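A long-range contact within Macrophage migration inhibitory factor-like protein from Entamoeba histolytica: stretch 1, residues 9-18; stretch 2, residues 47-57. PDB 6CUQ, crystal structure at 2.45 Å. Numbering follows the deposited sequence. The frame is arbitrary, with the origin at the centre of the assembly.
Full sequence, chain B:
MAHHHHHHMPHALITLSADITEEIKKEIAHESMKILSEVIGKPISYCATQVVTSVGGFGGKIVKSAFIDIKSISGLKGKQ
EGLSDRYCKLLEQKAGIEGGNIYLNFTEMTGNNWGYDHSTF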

# COMPACT_ATOMS: atom_id res chain seq x y z
N MET B 9 -14.88 -4.79 -9.31
CA MET B 9 -13.46 -4.52 -9.51
C MET B 9 -12.60 -4.74 -8.26
O MET B 9 -11.91 -3.83 -7.81
CB MET B 9 -13.26 -3.11 -10.04
CG MET B 9 -14.32 -2.63 -11.00
SD MET B 9 -14.70 -3.84 -12.28
CE MET B 9 -13.53 -3.34 -13.54
N PRO B 10 -12.58 -5.95 -7.71
CA PRO B 10 -11.81 -6.19 -6.48
C PRO B 10 -10.30 -6.27 -6.70
O PRO B 10 -9.81 -6.78 -7.71
CB PRO B 10 -12.36 -7.52 -5.96
CG PRO B 10 -12.94 -8.19 -7.16
CD PRO B 10 -13.32 -7.15 -8.16
N HIS B 11 -9.55 -5.75 -5.72
CA HIS B 11 -8.09 -5.78 -5.75
C HIS B 11 -7.54 -6.13 -4.37
O HIS B 11 -8.06 -5.67 -3.34
CB HIS B 11 -7.50 -4.43 -6.19
CG HIS B 11 -6.00 -4.44 -6.32
ND1 HIS B 11 -5.15 -4.24 -5.26
CD2 HIS B 11 -5.20 -4.65 -7.40
CE1 HIS B 11 -3.90 -4.31 -5.67
NE2 HIS B 11 -3.90 -4.55 -6.97
N ALA B 12 -6.48 -6.94 -4.35
CA ALA B 12 -5.80 -7.31 -3.11
C ALA B 12 -4.32 -7.02 -3.27
O ALA B 12 -3.67 -7.58 -4.17
CB ALA B 12 -6.01 -8.78 -2.74
N LEU B 13 -3.81 -6.12 -2.44
CA LEU B 13 -2.38 -5.85 -2.32
C LEU B 13 -1.90 -6.60 -1.08
O LEU B 13 -2.25 -6.23 0.05
CB LEU B 13 -2.09 -4.35 -2.22
CG LEU B 13 -0.75 -3.84 -2.76
CD1 LEU B 13 -0.67 -2.33 -2.67
CD2 LEU B 13 0.42 -4.49 -2.05
N ILE B 14 -1.12 -7.65 -1.29
CA ILE B 14 -0.63 -8.52 -0.23
C ILE B 14 0.83 -8.17 0.01
O ILE B 14 1.68 -8.33 -0.88
CB ILE B 14 -0.79 -10.00 -0.60
CG1 ILE B 14 -2.26 -10.30 -0.92
CG2 ILE B 14 -0.30 -10.88 0.55
CD1 ILE B 14 -2.51 -11.69 -1.47
N THR B 15 1.10 -7.65 1.19
CA THR B 15 2.45 -7.34 1.63
C THR B 15 2.80 -8.40 2.67
O THR B 15 2.18 -8.45 3.74
CB THR B 15 2.51 -5.93 2.21
OG1 THR B 15 1.99 -5.00 1.25
CG2 THR B 15 3.94 -5.55 2.64
N LEU B 16 3.74 -9.28 2.36
CA LEU B 16 4.05 -10.35 3.28
C LEU B 16 5.56 -10.50 3.44
O LEU B 16 6.34 -10.13 2.55
CB LEU B 16 3.42 -11.68 2.84
CG LEU B 16 4.08 -12.53 1.76
CD1 LEU B 16 3.24 -13.77 1.53
CD2 LEU B 16 4.29 -11.77 0.48
N SER B 17 5.96 -11.03 4.59
CA SER B 17 7.37 -11.10 4.95
C SER B 17 7.88 -12.53 5.12
O SER B 17 8.84 -12.76 5.85
CB SER B 17 7.62 -10.31 6.24
OG SER B 17 7.22 -11.09 7.35
N ALA B 18 7.28 -13.49 4.44
CA ALA B 18 7.79 -14.85 4.50
C ALA B 18 8.92 -15.03 3.49
O ALA B 18 8.99 -14.34 2.47
CB ALA B 18 6.69 -15.87 4.23
N CYS B 47 -10.69 -9.22 -11.34
CA CYS B 47 -9.99 -9.35 -10.07
C CYS B 47 -8.48 -9.29 -10.30
O CYS B 47 -7.96 -9.89 -11.24
CB CYS B 47 -10.36 -10.66 -9.39
SG CYS B 47 -12.13 -10.84 -9.05
N ALA B 48 -7.79 -8.57 -9.42
CA ALA B 48 -6.37 -8.33 -9.58
C ALA B 48 -5.68 -8.45 -8.22
O ALA B 48 -6.32 -8.31 -7.17
CB ALA B 48 -6.10 -6.95 -10.19
N THR B 49 -4.38 -8.74 -8.26
CA THR B 49 -3.61 -8.92 -7.04
C THR B 49 -2.13 -8.65 -7.31
O THR B 49 -1.57 -9.06 -8.33
CB THR B 49 -3.82 -10.33 -6.47
OG1 THR B 49 -5.16 -10.43 -5.98
CG2 THR B 49 -2.86 -10.63 -5.32
N GLN B 50 -1.51 -7.94 -6.37
CA GLN B 50 -0.07 -7.71 -6.32
C GLN B 50 0.46 -8.24 -5.00
O GLN B 50 -0.10 -7.96 -3.94
CB GLN B 50 0.25 -6.21 -6.45
CG GLN B 50 -0.30 -5.56 -7.71
CD GLN B 50 0.26 -6.19 -8.99
OE1 GLN B 50 1.38 -6.70 -8.99
NE2 GLN B 50 -0.51 -6.13 -10.08
N VAL B 51 1.53 -9.03 -5.08
CA VAL B 51 2.18 -9.62 -3.91
C VAL B 51 3.51 -8.92 -3.69
O VAL B 51 4.37 -8.92 -4.58
CB VAL B 51 2.38 -11.13 -4.09
CG1 VAL B 51 2.95 -11.73 -2.82
CG2 VAL B 51 1.05 -11.79 -4.45
N VAL B 52 3.70 -8.33 -2.51
CA VAL B 52 4.87 -7.52 -2.22
C VAL B 52 5.65 -8.16 -1.08
O VAL B 52 5.09 -8.43 -0.01
CB VAL B 52 4.46 -6.07 -1.88
CG1 VAL B 52 5.67 -5.23 -1.39
CG2 VAL B 52 3.75 -5.43 -3.10
N THR B 53 6.94 -8.41 -1.30
CA THR B 53 7.81 -8.99 -0.28
C THR B 53 8.32 -7.91 0.66
O THR B 53 8.95 -6.94 0.23
CB THR B 53 8.99 -9.70 -0.93
OG1 THR B 53 8.54 -10.86 -1.62
CG2 THR B 53 10.01 -10.11 0.14
N SER B 54 8.11 -8.12 1.96
CA SER B 54 8.48 -7.14 2.97
C SER B 54 9.36 -7.77 4.05
O SER B 54 9.63 -8.97 4.05
CB SER B 54 7.23 -6.54 3.61
OG SER B 54 6.50 -7.58 4.25
N VAL B 55 9.83 -6.91 4.95
CA VAL B 55 10.37 -7.29 6.25
C VAL B 55 9.34 -6.88 7.28
O VAL B 55 8.86 -5.74 7.25
CB VAL B 55 11.73 -6.61 6.54
CG1 VAL B 55 12.10 -6.77 7.98
CG2 VAL B 55 12.81 -7.18 5.65
N GLY B 56 8.95 -7.81 8.14
CA GLY B 56 7.74 -7.62 8.92
C GLY B 56 7.85 -8.08 10.36
O GLY B 56 8.64 -8.95 10.71
N GLY B 57 6.96 -7.52 11.17
CA GLY B 57 6.92 -7.87 12.57
C GLY B 57 5.50 -7.84 13.10
O GLY B 57 4.62 -7.17 12.54

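The two stretches pair as neighbouring parallel strands, 11-16 beside the strand that begins at Ala48. Their axes come within 4.6 Å and run 15° apart. The register is one to one, from His11 opposite Ala48 to Leu16 opposite Thr53.

Backbone hydrogen bonds hold the pair together. Seven form a ladder that alternates in direction, as parallel strands require. Ala48 N donates to Pro10 O (3.2 Å) and Ala12 N to Ala48 O (3.1 Å). Gln50 N then donates to Ala12 O (3.1 Å), and Ile14 N to Gln50 O (2.9 Å). The shortest bond runs from Val52 N to Ile14 O, at 2.6 Å. Leu16 N to Val52 O (2.9 Å) and Ser54 N to Leu16 O (2.7 Å) complete the series. Even-numbered residues supply every donor and acceptor.

The same carbonyls also receive CA-H...O contacts. Examples are Thr49 CA to Ala12 O at 3.2 Å and Thr15 CA to Val52 O at 3.3 Å. Past the last ladder bond, Ser17 CA lies 3.2 Å from Ser54 O.

Side chains alternate between the two sheet faces. His11, Leu13 and Thr15 share one with Ala48, Gln50 and Val52. There Leu13 CD2 packs on Val52 CG2 at 3.6 Å. Gln50 CG meets the edge of the His11 ring, 3.8 Å from His11 NE2. On the other face, Leu16 CD2 reaches back to Val51 CG1 (3.6 Å). Ile14 CD1 likewise approaches Thr49 CG2 (4.0 Å). Before the strands, Pro10 CG touches Cys47 SG at 3.4 Å.

One side-chain hydrogen bond stays within a stretch: Thr49 OG1 donates to Ala48 O (2.7 Å).

At the far end, Ser17 points toward the second stretch. Ser17 CB lies 3.4 Å from Gly56 N. An ideal CB on Gly56 would clash with Ser17 OG, 2.9 Å away.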